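Local structure of beta-mannosidase (4CVU) at residues Val905-Pro908 with Gly909-Lys912; Gly882-Leu885 with Tyr886-Leu889. The protein probably hydrolyses terminal beta-mannosidic bonds of mannose-containing sugars, as a fungal beta-mannosidase of glycoside hydrolase family 2. All blocks are in the same frame, centred on the assembly; numbering follows the deposited sequence.

In the fold
Both contacts belong to the C-terminal Ig-like domain, and their centres lie about 9 Å apart. Interaction 2 comes first along the chain, at a corner in strand 884-890; interaction 1 is the turn that leads from the neighbouring strand 904-906 into strand 911-921 of the facing sheet. The two meet where strands 884-890 and 904-906 pair antiparallel: a probable hydrogen bond of 2.9 Å runs from Ser884 N to Leu906 O, and Val905 CG2 packs on Leu885 CD2 at 3.8 Å. Different cadmium ions lie nearby, one about 4 Å from the Arg907 side chain, another about 6 Å from that of Tyr886. Interaction 1 lies at the surface, whereas interaction 2 is buried.

Interaction 1: residues Val905-Pro908 with Gly909-Lys912; sequences VLRP and GEKK
The carboxylate of Glu910 has the methyl CD1 of Leu906 squarely over one face, 3.8 Å from Glu910 CD. OE1 receives the backbone N-H of Arg907 in a straight bond, 3.0 Å from Arg907 N to Glu910 OE1 with 174° at the hydrogen. The donor sits nearly on the line of the C-O bond, displaced from the carboxylate plane toward the face that carries Leu906. Arg907 CG lies on the other side of that plane, 3.7 Å from Glu910 OE1. The guanidinium itself does not pair with the carboxylate: the two planes are 64° apart, and Arg907 NE stays 4.8 Å from Glu910 OE1, although the opposite charges probably still attract. A bound cadmium ion lies about 4 Å from the Arg907 side chain.

Arg907 to Glu910 form a type II beta turn, in which Gly909 supplies the positive phi of the third position. The backbone closure is weak, with Glu910 N 3.3 Å from Arg907 O, so the side-chain-to-backbone bond is the straighter link across the turn. Glu910 can make it because its chain is extended, CG anti to the backbone N (chi1 170°), and reaches back over the loop. In the Ig-like beta-sandwich this turn carries the chain from strand 904-906 to strand 911-921 in the other sheet. Leu906 CD1 also rests on Lys912 CB at 3.8 Å. The remainder of Lys912 bends off to a salt bridge with Asp901 and a cation-pi contact with Phe904, while the buried Glu910 O has no polar partner.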
ATOM      1  N   VAL A 905     -17.865 -24.426  18.125  1.00 42.49           N
ATOM      2  CA  VAL A 905     -17.225 -25.472  18.874  1.00 42.18           C
ATOM      3  C   VAL A 905     -17.274 -26.759  18.099  1.00 44.26           C
ATOM      4  O   VAL A 905     -18.265 -27.091  17.525  1.00 43.09           O
ATOM      5  CB  VAL A 905     -17.883 -25.669  20.274  1.00 43.57           C
ATOM      6  CG1 VAL A 905     -17.318 -26.877  20.985  1.00 44.83           C
ATOM      7  CG2 VAL A 905     -17.684 -24.428  21.124  1.00 44.37           C
ATOM      8  N   LEU A 906     -16.176 -27.486  18.110  1.00 45.16           N
ATOM      9  CA  LEU A 906     -16.088 -28.727  17.391  1.00 47.81           C
ATOM     10  C   LEU A 906     -15.459 -29.777  18.291  1.00 51.63           C
ATOM     11  O   LEU A 906     -14.443 -29.507  18.887  1.00 49.02           O
ATOM     12  CB  LEU A 906     -15.201 -28.501  16.201  1.00 47.69           C
ATOM     13  CG  LEU A 906     -15.334 -29.378  14.996  1.00 48.71           C
ATOM     14  CD1 LEU A 906     -16.699 -29.318  14.389  1.00 50.68           C
ATOM     15  CD2 LEU A 906     -14.257 -28.953  14.030  1.00 49.39           C
ATOM     16  N   ARG A 907     -16.054 -30.969  18.362  1.00 52.75           N
ATOM     17  CA  ARG A 907     -15.526 -32.070  19.184  1.00 53.98           C
ATOM     18  C   ARG A 907     -14.953 -33.114  18.266  1.00 51.36           C
ATOM     19  O   ARG A 907     -15.398 -33.244  17.187  1.00 51.60           O
ATOM     20  CB  ARG A 907     -16.600 -32.752  20.005  1.00 56.18           C
ATOM     21  CG  ARG A 907     -17.744 -31.899  20.462  1.00 58.81           C
ATOM     22  CD  ARG A 907     -18.433 -32.596  21.596  1.00 62.09           C
ATOM     23  NE  ARG A 907     -19.853 -32.707  21.389  1.00 62.68           N
ATOM     24  CZ  ARG A 907     -20.577 -33.760  21.741  1.00 67.24           C
ATOM     25  NH1 ARG A 907     -20.024 -34.830  22.306  1.00 68.25           N
ATOM     26  NH2 ARG A 907     -21.861 -33.743  21.485  1.00 68.87           N
ATOM     27  N   PRO A 908     -13.977 -33.874  18.729  1.00 54.23           N
ATOM     28  CA  PRO A 908     -13.257 -34.734  17.821  1.00 55.59           C
ATOM     29  C   PRO A 908     -14.128 -35.850  17.310  1.00 56.11           C
ATOM     30  O   PRO A 908     -15.051 -36.271  18.002  1.00 55.30           O
ATOM     31  CB  PRO A 908     -12.096 -35.243  18.656  1.00 56.76           C
ATOM     32  CG  PRO A 908     -12.549 -35.133  20.060  1.00 56.66           C
ATOM     33  CD  PRO A 908     -13.459 -33.961  20.102  1.00 55.39           C
ATOM     34  N   GLY A 909     -13.853 -36.278  16.080  1.00 60.91           N
ATOM     35  CA  GLY A 909     -14.654 -37.296  15.419  1.00 66.55           C
ATOM     36  C   GLY A 909     -15.881 -36.716  14.742  1.00 70.50           C
ATOM     37  O   GLY A 909     -16.252 -37.177  13.665  1.00 75.34           O
ATOM     38  N   GLU A 910     -16.516 -35.725  15.383  1.00 70.56           N
ATOM     39  CA  GLU A 910     -17.617 -34.978  14.790  1.00 69.12           C
ATOM     40  C   GLU A 910     -17.102 -34.324  13.529  1.00 67.53           C
ATOM     41  O   GLU A 910     -16.109 -33.594  13.543  1.00 77.23           O
ATOM     42  CB  GLU A 910     -18.152 -33.897  15.751  1.00 71.88           C
ATOM     43  CG  GLU A 910     -19.154 -32.897  15.135  1.00 73.50           C
ATOM     44  CD  GLU A 910     -19.356 -31.602  15.935  1.00 72.15           C
ATOM     45  OE1 GLU A 910     -18.670 -31.373  16.956  1.00 68.42           O
ATOM     46  OE2 GLU A 910     -20.215 -30.781  15.531  1.00 70.47           O
ATOM     47  N   LYS A 911     -17.777 -34.590  12.433  1.00 66.39           N
ATOM     48  CA  LYS A 911     -17.443 -33.957  11.178  1.00 68.16           C
ATOM     49  C   LYS A 911     -18.490 -32.846  10.933  1.00 63.52           C
ATOM     50  O   LYS A 911     -19.699 -33.054  11.075  1.00 65.01           O
ATOM     51  CB  LYS A 911     -17.423 -34.983  10.032  1.00 71.78           C
ATOM     52  CG  LYS A 911     -16.038 -35.286   9.452  1.00 73.60           C
ATOM     53  CD  LYS A 911     -15.387 -36.541  10.018  1.00 77.22           C
ATOM     54  CE  LYS A 911     -14.715 -37.342   8.902  1.00 81.23           C
ATOM     55  NZ  LYS A 911     -13.821 -38.437   9.383  1.00 83.21           N
ATOM     56  N   LYS A 912     -18.001 -31.655  10.640  1.00 57.38           N
ATOM     57  CA  LYS A 912     -18.848 -30.552  10.260  1.00 52.50           C
ATOM     58  C   LYS A 912     -18.602 -30.191   8.810  1.00 47.43           C
ATOM     59  O   LYS A 912     -17.471 -30.062   8.380  1.00 46.16           O
ATOM     60  CB  LYS A 912     -18.579 -29.320  11.132  1.00 54.11           C
ATOM     61  CG  LYS A 912     -19.494 -28.172  10.708  1.00 52.38           C
ATOM     62  CD  LYS A 912     -19.339 -26.958  11.573  1.00 56.08           C
ATOM     63  CE  LYS A 912     -20.500 -26.791  12.530  1.00 53.61           C
ATOM     64  NZ  LYS A 912     -21.661 -26.121  11.895  1.00 51.55           N
TER

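Interaction 2: residues Gly882-Leu885 with Tyr886-Leu889; sequences GVSL and YTWL
Ser884 and Thr887 turn their hydroxyls toward each other by different rotations: OG of Ser884 swings anti to its own backbone N (chi1 159°), whereas OG1 of Thr887 stands beside its backbone N and opposite the carbonyl carbon (chi1 -50°). The two oxygens meet tip to tip across the bend, with Ser884 OG donating to Thr887 OG1 over a short 2.6 Å. Ser884 CB follows to 3.5 Å from Thr887 OG1, and the threonine methyl CG2 is carried farther from the serine, 4.1 Å from Ser884 OG.

Between them the chain turns a corner at Leu885 and Tyr886. Tyr886 takes up the left-handed helical region of backbone conformation, which interrupts the extended run of strand 884-890 and brings residues three apart close enough for their side chains to bond. At this corner the carbonyl oxygens Leu885 O and Tyr886 O come within 3.2 Å of each other, two acceptors that cannot bond. Of the leucine side chain the Tyr886 ring meets only the base, CD2 of Tyr886 lying 3.8 Å from Leu885 CB, while the isobutyl end of Leu885 turns away. The tyrosine OH continues to a hydrogen bond with Asp681 on helix 664-692. The corner therefore joins the Ig-like beta-sandwich to that helix, and Trp888, farther along, packs against His673 of the same helix.

Thr887 OG1 has a second hydrogen bond, to the backbone O of Phe904 at the start of the adjoining strand 904-906. Since a carbonyl can only accept, the threonine hydroxyl gives its proton to Phe904 O and takes one from Ser884, a short relay that fixes the rotation of the Thr887 hydroxyl and satisfies this buried polar atom both as donor and as acceptor.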
ATOM      1  N   GLY A 882      -8.721 -33.219  19.880  1.00 49.40           N
ATOM      2  CA  GLY A 882      -9.459 -32.704  21.021  1.00 47.18           C
ATOM      3  C   GLY A 882     -10.480 -31.664  20.614  1.00 46.76           C
ATOM      4  O   GLY A 882     -10.729 -31.454  19.423  1.00 45.31           O
ATOM      5  N   VAL A 883     -11.071 -31.016  21.604  1.00 44.25           N
ATOM      6  CA  VAL A 883     -12.087 -30.002  21.357  1.00 43.68           C
ATOM      7  C   VAL A 883     -11.452 -28.729  20.828  1.00 42.60           C
ATOM      8  O   VAL A 883     -10.448 -28.259  21.361  1.00 42.13           O
ATOM      9  CB  VAL A 883     -12.855 -29.633  22.638  1.00 44.29           C
ATOM     10  CG1 VAL A 883     -13.745 -28.407  22.418  1.00 44.20           C
ATOM     11  CG2 VAL A 883     -13.681 -30.805  23.089  1.00 45.98           C
ATOM     12  N   SER A 884     -12.051 -28.175  19.779  1.00 40.20           N
ATOM     13  CA  SER A 884     -11.627 -26.894  19.259  1.00 37.89           C
ATOM     14  C   SER A 884     -12.644 -25.833  19.599  1.00 37.76           C
ATOM     15  O   SER A 884     -13.814 -26.005  19.285  1.00 38.54           O
ATOM     16  CB  SER A 884     -11.481 -26.990  17.741  1.00 36.87           C
ATOM     17  OG  SER A 884     -11.562 -25.700  17.210  1.00 37.59           O
ATOM     18  N   LEU A 885     -12.218 -24.728  20.216  1.00 37.16           N
ATOM     19  CA  LEU A 885     -13.107 -23.614  20.524  1.00 36.80           C
ATOM     20  C   LEU A 885     -12.915 -22.481  19.526  1.00 35.87           C
ATOM     21  O   LEU A 885     -11.793 -22.199  19.128  1.00 38.06           O
ATOM     22  CB  LEU A 885     -12.833 -23.077  21.946  1.00 38.30           C
ATOM     23  CG  LEU A 885     -12.992 -24.077  23.071  1.00 39.98           C
ATOM     24  CD1 LEU A 885     -12.729 -23.418  24.438  1.00 40.92           C
ATOM     25  CD2 LEU A 885     -14.395 -24.644  22.997  1.00 39.97           C
ATOM     26  N   TYR A 886     -14.019 -21.836  19.130  1.00 33.71           N
ATOM     27  CA  TYR A 886     -14.010 -20.663  18.281  1.00 31.80           C
ATOM     28  C   TYR A 886     -13.292 -21.051  16.987  1.00 31.88           C
ATOM     29  O   TYR A 886     -12.385 -20.350  16.603  1.00 30.52           O
ATOM     30  CB  TYR A 886     -13.266 -19.462  18.886  1.00 32.07           C
ATOM     31  CG  TYR A 886     -13.919 -18.932  20.151  1.00 31.81           C
ATOM     32  CD1 TYR A 886     -14.950 -18.040  20.090  1.00 32.97           C
ATOM     33  CD2 TYR A 886     -13.493 -19.353  21.375  1.00 33.32           C
ATOM     34  CE1 TYR A 886     -15.588 -17.562  21.267  1.00 33.73           C
ATOM     35  CE2 TYR A 886     -14.112 -18.885  22.561  1.00 33.30           C
ATOM     36  CZ  TYR A 886     -15.141 -17.974  22.475  1.00 34.18           C
ATOM     37  OH  TYR A 886     -15.806 -17.475  23.644  1.00 35.23           O
ATOM     38  N   THR A 887     -13.672 -22.187  16.412  1.00 31.81           N
ATOM     39  CA  THR A 887     -13.111 -22.648  15.112  1.00 32.92           C
ATOM     40  C   THR A 887     -13.447 -21.640  14.068  1.00 33.13           C
ATOM     41  O   THR A 887     -14.600 -21.216  14.000  1.00 32.27           O
ATOM     42  CB  THR A 887     -13.740 -24.005  14.760  1.00 34.66           C
ATOM     43  OG1 THR A 887     -13.621 -24.879  15.890  1.00 35.07           O
ATOM     44  CG2 THR A 887     -13.074 -24.669  13.548  1.00 34.43           C
ATOM     45  N   TRP A 888     -12.487 -21.296  13.168  1.00 34.08           N
ATOM     46  CA  TRP A 888     -12.632 -20.096  12.383  1.00 32.87           C
ATOM     47  C   TRP A 888     -12.010 -20.327  11.040  1.00 33.04           C
ATOM     48  O   TRP A 888     -10.821 -20.560  10.992  1.00 33.48           O
ATOM     49  CB  TRP A 888     -11.913 -18.910  13.073  1.00 34.87           C
ATOM     50  CG  TRP A 888     -12.016 -17.622  12.307  1.00 35.65           C
ATOM     51  CD1 TRP A 888     -11.011 -16.994  11.605  1.00 36.85           C
ATOM     52  CD2 TRP A 888     -13.201 -16.840  12.107  1.00 37.32           C
ATOM     53  NE1 TRP A 888     -11.502 -15.832  11.013  1.00 38.68           N
ATOM     54  CE2 TRP A 888     -12.843 -15.727  11.292  1.00 37.90           C
ATOM     55  CE3 TRP A 888     -14.513 -16.942  12.559  1.00 37.45           C
ATOM     56  CZ2 TRP A 888     -13.749 -14.768  10.919  1.00 37.64           C
ATOM     57  CZ3 TRP A 888     -15.427 -15.973  12.174  1.00 37.87           C
ATOM     58  CH2 TRP A 888     -15.053 -14.909  11.367  1.00 38.34           C
ATOM     59  N   LEU A 889     -12.824 -20.211  10.002  1.00 32.45           N
ATOM     60  CA  LEU A 889     -12.394 -20.290   8.612  1.00 34.17           C
ATOM     61  C   LEU A 889     -12.196 -18.905   8.113  1.00 33.82           C
ATOM     62  O   LEU A 889     -13.007 -18.028   8.404  1.00 33.81           O
ATOM     63  CB  LEU A 889     -13.475 -20.970   7.803  1.00 35.49           C
ATOM     64  CG  LEU A 889     -13.762 -22.432   8.221  1.00 36.39           C
ATOM     65  CD1 LEU A 889     -15.187 -22.791   7.877  1.00 37.96           C
ATOM     66  CD2 LEU A 889     -12.818 -23.364   7.538  1.00 37.86           C
TER